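Mitochondrial RNA-binding protein 1 (Trypanosoma brucei, PDB 2GIA) pairs with mitochondrial RNA-binding protein 2 in a four-chain guide-RNA-binding complex that acts as an RNA matchmaker in RNA editing. Local coordinates at residues 75-80 with 86-91; 35-40 with 137-142. All coordinates share one frame; numbering follows the deposited sequence.

Interaction 1: residues 75-80 with 86-91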
loop_
_atom_site.group_PDB
_atom_site.type_symbol
_atom_site.label_atom_id
_atom_site.label_comp_id
_atom_site.label_asym_id
_atom_site.label_seq_id
_atom_site.Cartn_x
_atom_site.Cartn_y
_atom_site.Cartn_z
ATOM N N ALA B 75 -8.214 -2.121 12.647
ATOM C CA ALA B 75 -9.034 -1.938 11.454
ATOM C C ALA B 75 -10.046 -0.791 11.655
ATOM O O ALA B 75 -10.282 0.005 10.737
ATOM C CB ALA B 75 -9.766 -3.283 11.122
ATOM N N TYR B 76 -10.651 -0.701 12.849
ATOM C CA TYR B 76 -11.592 0.383 13.115
ATOM C C TYR B 76 -10.905 1.722 13.055
ATOM O O TYR B 76 -11.485 2.671 12.544
ATOM C CB TYR B 76 -12.270 0.225 14.506
ATOM C CG TYR B 76 -13.609 -0.483 14.403
ATOM C CD1 TYR B 76 -14.666 0.128 13.752
ATOM C CD2 TYR B 76 -13.787 -1.764 14.900
ATOM C CE1 TYR B 76 -15.881 -0.517 13.591
ATOM C CE2 TYR B 76 -15.017 -2.432 14.735
ATOM C CZ TYR B 76 -16.049 -1.782 14.079
ATOM O OH TYR B 76 -17.267 -2.387 13.920
ATOM N N LEU B 77 -9.668 1.814 13.561
ATOM C CA LEU B 77 -8.983 3.103 13.522
ATOM C C LEU B 77 -8.727 3.506 12.073
ATOM O O LEU B 77 -8.826 4.680 11.723
ATOM C CB LEU B 77 -7.639 3.038 14.286
ATOM C CG LEU B 77 -7.671 2.695 15.788
ATOM C CD1 LEU B 77 -6.396 3.224 16.472
ATOM C CD2 LEU B 77 -8.937 3.212 16.474
ATOM N N VAL B 78 -8.384 2.537 11.216
ATOM C CA VAL B 78 -8.168 2.893 9.814
ATOM C C VAL B 78 -9.526 3.353 9.231
ATOM O O VAL B 78 -9.585 4.337 8.481
ATOM C CB VAL B 78 -7.598 1.687 9.026
ATOM C CG1 VAL B 78 -7.569 2.010 7.515
ATOM C CG2 VAL B 78 -6.156 1.453 9.523
ATOM N N GLY B 79 -10.603 2.660 9.597
ATOM C CA GLY B 79 -11.923 3.062 9.144
ATOM C C GLY B 79 -12.275 4.502 9.553
ATOM O O GLY B 79 -12.978 5.224 8.813
ATOM N N VAL B 80 -11.829 4.934 10.733
ATOM C CA VAL B 80 -12.080 6.319 11.174
ATOM C C VAL B 80 -11.249 7.255 10.296
ATOM O O VAL B 80 -11.715 8.317 9.882
ATOM C CB VAL B 80 -11.671 6.529 12.694
ATOM C CG1 VAL B 80 -11.562 8.054 13.028
ATOM C CG2 VAL B 80 -12.700 5.891 13.598
ATOM N N PRO B 86 -17.482 7.456 12.164
ATOM C CA PRO B 86 -17.014 8.701 12.773
ATOM C C PRO B 86 -16.265 8.586 14.087
ATOM O O PRO B 86 -15.480 9.473 14.422
ATOM C CB PRO B 86 -18.291 9.518 12.909
ATOM C CG PRO B 86 -19.314 8.445 13.242
ATOM C CD PRO B 86 -18.949 7.323 12.251
ATOM N N ARG B 87 -16.473 7.487 14.798
ATOM C CA ARG B 87 -15.845 7.321 16.087
ATOM C C ARG B 87 -15.768 5.854 16.408
ATOM O O ARG B 87 -16.659 5.083 16.058
ATOM C CB ARG B 87 -16.708 8.012 17.188
ATOM C CG ARG B 87 -16.199 7.904 18.689
ATOM C CD ARG B 87 -17.204 8.530 19.786
ATOM N NE ARG B 87 -18.176 7.564 20.371
ATOM C CZ ARG B 87 -19.188 7.880 21.188
ATOM N NH1 ARG B 87 -19.398 9.149 21.559
ATOM N NH2 ARG B 87 -20.029 6.929 21.621
ATOM N N HIS B 88 -14.708 5.449 17.086
ATOM C CA HIS B 88 -14.655 4.057 17.506
ATOM C C HIS B 88 -14.435 4.075 19.029
ATOM O O HIS B 88 -13.479 4.703 19.506
ATOM C CB HIS B 88 -13.516 3.294 16.823
ATOM C CG HIS B 88 -13.343 1.893 17.351
ATOM N ND1 HIS B 88 -14.402 1.016 17.450
ATOM C CD2 HIS B 88 -12.254 1.218 17.776
ATOM C CE1 HIS B 88 -13.973 -0.141 17.915
ATOM N NE2 HIS B 88 -12.671 -0.053 18.120
ATOM N N ARG B 89 -15.322 3.414 19.778
ATOM C CA ARG B 89 -15.183 3.352 21.227
ATOM C C ARG B 89 -14.629 1.983 21.620
ATOM O O ARG B 89 -15.074 0.974 21.140
ATOM C CB ARG B 89 -16.553 3.595 21.924
ATOM C CG ARG B 89 -16.492 3.268 23.433
ATOM C CD ARG B 89 -17.577 3.997 24.219
ATOM N NE ARG B 89 -17.416 5.445 24.115
ATOM C CZ ARG B 89 -18.210 6.331 24.712
ATOM N NH1 ARG B 89 -19.216 5.913 25.476
ATOM N NH2 ARG B 89 -18.055 7.628 24.489
ATOM N N MET B 90 -13.644 1.961 22.498
ATOM C CA MET B 90 -13.049 0.712 22.933
ATOM C C MET B 90 -13.150 0.644 24.440
ATOM O O MET B 90 -12.697 1.553 25.132
ATOM C CB MET B 90 -11.582 0.696 22.497
ATOM C CG MET B 90 -11.442 0.639 20.962
ATOM S SD MET B 90 -9.798 1.114 20.471
ATOM C CE MET B 90 -9.874 2.884 20.553
ATOM N N GLU B 91 -13.766 -0.423 24.946
ATOM C CA GLU B 91 -13.927 -0.576 26.379
ATOM C C GLU B 91 -13.374 -1.923 26.806
ATOM O O GLU B 91 -13.686 -2.961 26.216
ATOM C CB GLU B 91 -15.396 -0.479 26.754
ATOM C CG GLU B 91 -16.038 0.768 26.259
ATOM C CD GLU B 91 -17.487 0.868 26.654
ATOM O OE1 GLU B 91 -17.752 1.258 27.813
ATOM O OE2 GLU B 91 -18.356 0.547 25.805
#
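Tyr76 and His88 lay their rings nearly flat on each other, in an offset stack with planes at 10° and centroids 4.2 Å apart. They join helix 71-81 to strand 87-91, an edge strand of this chain's second antiparallel sheet, in a domain consistent with the Whirly-type fold of the MRP family. The helix and strand segments run close to antiparallel. The offset brings the tyrosine's methylene over the imidazole: Tyr76 CB stands 3.4 Å from the His88 ring centroid, a CH-pi contact 12° off the ring normal. In return His88 ND1 lies over the rim of the phenol ring, and the closest approach between the rings is Tyr76 CD2 to His88 CE1, 3.4 Å. His88 reaches across because its CG is anti to the backbone N (chi1 174°). Its NE2 is hydrogen-bonded to Asp73 on the same helix, which fixes the rotation of the imidazole, while Tyr76 OH bonds to Asp169 of a chain of mitochondrial RNA-binding protein 2. Leu77 comes in at the edge of the imidazole, near its plane, and its CD2 lies 4.2 Å from Met90 CE, the methyl at the end of a chain bent at its last torsion. One turn along the helix, Val80 faces the strand backbone, its CG2 resting 4.0 Å from His88 N.

Interaction 2: residues 35-40 with 137-142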
loop_
_atom_site.group_PDB
_atom_site.type_symbol
_atom_site.label_atom_id
_atom_site.label_comp_id
_atom_site.label_asym_id
_atom_site.label_seq_id
_atom_site.Cartn_x
_atom_site.Cartn_y
_atom_site.Cartn_z
ATOM N N LYS B 35 -0.476 -7.976 15.069
ATOM C CA LYS B 35 -1.838 -7.494 14.949
ATOM C C LYS B 35 -2.194 -6.476 16.024
ATOM O O LYS B 35 -3.231 -5.816 15.922
ATOM C CB LYS B 35 -2.807 -8.685 15.118
ATOM C CG LYS B 35 -2.645 -9.792 14.069
ATOM C CD LYS B 35 -3.580 -10.975 14.429
ATOM C CE LYS B 35 -3.697 -12.040 13.300
ATOM N NZ LYS B 35 -4.733 -13.100 13.723
ATOM N N LEU B 36 -1.339 -6.355 17.040
ATOM C CA LEU B 36 -1.669 -5.531 18.205
ATOM C C LEU B 36 -0.977 -4.187 18.390
ATOM O O LEU B 36 0.239 -4.111 18.572
ATOM C CB LEU B 36 -1.471 -6.389 19.451
ATOM C CG LEU B 36 -2.084 -7.820 19.390
ATOM C CD1 LEU B 36 -1.864 -8.498 20.788
ATOM C CD2 LEU B 36 -3.608 -7.762 19.056
ATOM N N LEU B 37 -1.783 -3.129 18.294
ATOM C CA LEU B 37 -1.311 -1.750 18.451
ATOM C C LEU B 37 -0.991 -1.504 19.949
ATOM O O LEU B 37 -1.754 -1.920 20.822
ATOM C CB LEU B 37 -2.445 -0.857 18.024
ATOM C CG LEU B 37 -2.362 0.378 17.164
ATOM C CD1 LEU B 37 -1.206 0.353 16.131
ATOM C CD2 LEU B 37 -3.788 0.500 16.515
ATOM N N LEU B 38 0.121 -0.855 20.235
ATOM C CA LEU B 38 0.508 -0.531 21.616
ATOM C C LEU B 38 0.690 0.979 21.662
ATOM O O LEU B 38 1.607 1.528 21.055
ATOM C CB LEU B 38 1.839 -1.239 21.990
ATOM C CG LEU B 38 1.787 -2.749 21.647
ATOM C CD1 LEU B 38 3.165 -3.419 21.742
ATOM C CD2 LEU B 38 0.799 -3.419 22.588
ATOM N N ILE B 39 -0.137 1.654 22.446
ATOM C CA ILE B 39 -0.060 3.103 22.515
ATOM C C ILE B 39 0.411 3.448 23.920
ATOM O O ILE B 39 -0.192 2.998 24.886
ATOM C CB ILE B 39 -1.448 3.704 22.236
ATOM C CG1 ILE B 39 -1.872 3.304 20.805
ATOM C CG2 ILE B 39 -1.357 5.238 22.307
ATOM C CD1 ILE B 39 -3.293 3.798 20.399
ATOM N N SER B 40 1.484 4.231 24.001
ATOM C CA SER B 40 2.113 4.598 25.271
ATOM C C SER B 40 2.364 6.074 25.395
ATOM O O SER B 40 2.455 6.806 24.396
ATOM C CB SER B 40 3.487 3.866 25.390
ATOM O OG SER B 40 3.275 2.483 25.362
ATOM N N HIS B 137 -0.522 7.138 8.106
ATOM C CA HIS B 137 0.391 6.230 7.403
ATOM C C HIS B 137 0.780 5.020 8.253
ATOM O O HIS B 137 0.861 3.892 7.748
ATOM C CB HIS B 137 1.642 6.985 6.953
ATOM C CG HIS B 137 1.426 7.783 5.694
ATOM N ND1 HIS B 137 1.962 7.419 4.483
ATOM C CD2 HIS B 137 0.661 8.880 5.462
ATOM C CE1 HIS B 137 1.527 8.250 3.547
ATOM N NE2 HIS B 137 0.731 9.142 4.120
ATOM N N PHE B 138 1.007 5.265 9.552
ATOM C CA PHE B 138 1.390 4.184 10.451
ATOM C C PHE B 138 0.270 3.159 10.572
ATOM O O PHE B 138 0.508 1.964 10.537
ATOM C CB PHE B 138 1.731 4.741 11.871
ATOM C CG PHE B 138 2.292 3.701 12.805
ATOM C CD1 PHE B 138 1.445 2.890 13.575
ATOM C CD2 PHE B 138 3.669 3.461 12.829
ATOM C CE1 PHE B 138 1.963 1.819 14.377
ATOM C CE2 PHE B 138 4.209 2.404 13.619
ATOM C CZ PHE B 138 3.347 1.576 14.402
ATOM N N LEU B 139 -0.955 3.629 10.767
ATOM C CA LEU B 139 -2.065 2.700 10.909
ATOM C C LEU B 139 -2.297 1.903 9.601
ATOM O O LEU B 139 -2.568 0.708 9.660
ATOM C CB LEU B 139 -3.338 3.459 11.291
ATOM C CG LEU B 139 -3.291 4.168 12.685
ATOM C CD1 LEU B 139 -4.539 5.086 12.830
ATOM C CD2 LEU B 139 -3.268 3.113 13.828
ATOM N N GLU B 140 -2.202 2.555 8.436
ATOM C CA GLU B 140 -2.448 1.812 7.184
ATOM C C GLU B 140 -1.327 0.793 6.984
ATOM O O GLU B 140 -1.541 -0.344 6.550
ATOM C CB GLU B 140 -2.538 2.777 5.973
ATOM C CG GLU B 140 -3.709 3.736 6.140
ATOM C CD GLU B 140 -4.119 4.437 4.855
ATOM O OE1 GLU B 140 -4.935 5.396 4.923
ATOM O OE2 GLU B 140 -3.624 4.026 3.783
ATOM N N SER B 141 -0.122 1.202 7.311
ATOM C CA SER B 141 1.005 0.276 7.195
ATOM C C SER B 141 0.822 -0.902 8.145
ATOM O O SER B 141 1.021 -2.074 7.772
ATOM C CB SER B 141 2.343 0.967 7.532
ATOM O OG SER B 141 2.756 1.858 6.501
ATOM N N ALA B 142 0.459 -0.602 9.384
ATOM C CA ALA B 142 0.337 -1.670 10.379
ATOM C C ALA B 142 -0.746 -2.652 10.003
ATOM O O ALA B 142 -0.562 -3.876 10.143
ATOM C CB ALA B 142 0.054 -1.069 11.794
#
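Phe138 O accepts the backbone hydrogen bond of Ala142 N at 2.8 Å, one turn of the helix that carries Phe138 toward strand 36-43. From this turn Phe138 extends its ring with CG anti to the backbone N (chi1 -173°), presenting an edge to Leu37. The methyl Leu37 CD1 meets that edge in the ring plane, 3.9 Å from Phe138 CE1, and the two side chains run past each other in opposite directions. Leu139, the next residue on the helix, crosses Leu37 at about a right angle. Its methyl CD2 faces both branches of the strand leucine, 3.8 Å from Leu37 CD2 and 4.1 Å from Leu37 CD1. Leu37 fits this position with both torsions away from staggered values, chi1 -137° and chi2 30°. All three residues are buried, and the contact is entirely apolar. It belongs to the hydrophobic core of the probable Whirly-type fold, where helix 130-145 packs across the antiparallel sheet 12-17, 26-33, 36-43, 65-68; strand 36-43 is an inner strand there, and Leu37 shares backbone hydrogen bonds with Leu69. Beyond the strand contact, the Phe138 ring makes an edge-to-face pair with Phe13 and also meets Phe190 of a chain of mitochondrial RNA-binding protein 2. On that same chain, His185 ND1 is hydrogen-bonded to Ser141 OG and Glu110 OE2 to His137 NE2.

How the interactions relate
The centres of the two interactions lie about 13 Å apart, and interaction 1 is nested in the loop that interaction 2 closes: 35-40 comes first, then 75-80 and 86-91, then 137-142. They meet at helix 71-81, where Leu77 CD1 packs 3.8 Å from Leu37 CD2 and Leu77 CB 4.0 Å from Leu139 CD1. Helix 71-81, which carries 75-80, lies between strand 87-91 on one side and strand 36-43 with helix 130-145 on the other, so the edge strand of one sheet reaches the inner strand of the other through it. Residues of both contacts also touch chains of mitochondrial RNA-binding protein 2, so both lie beside the subunit interface.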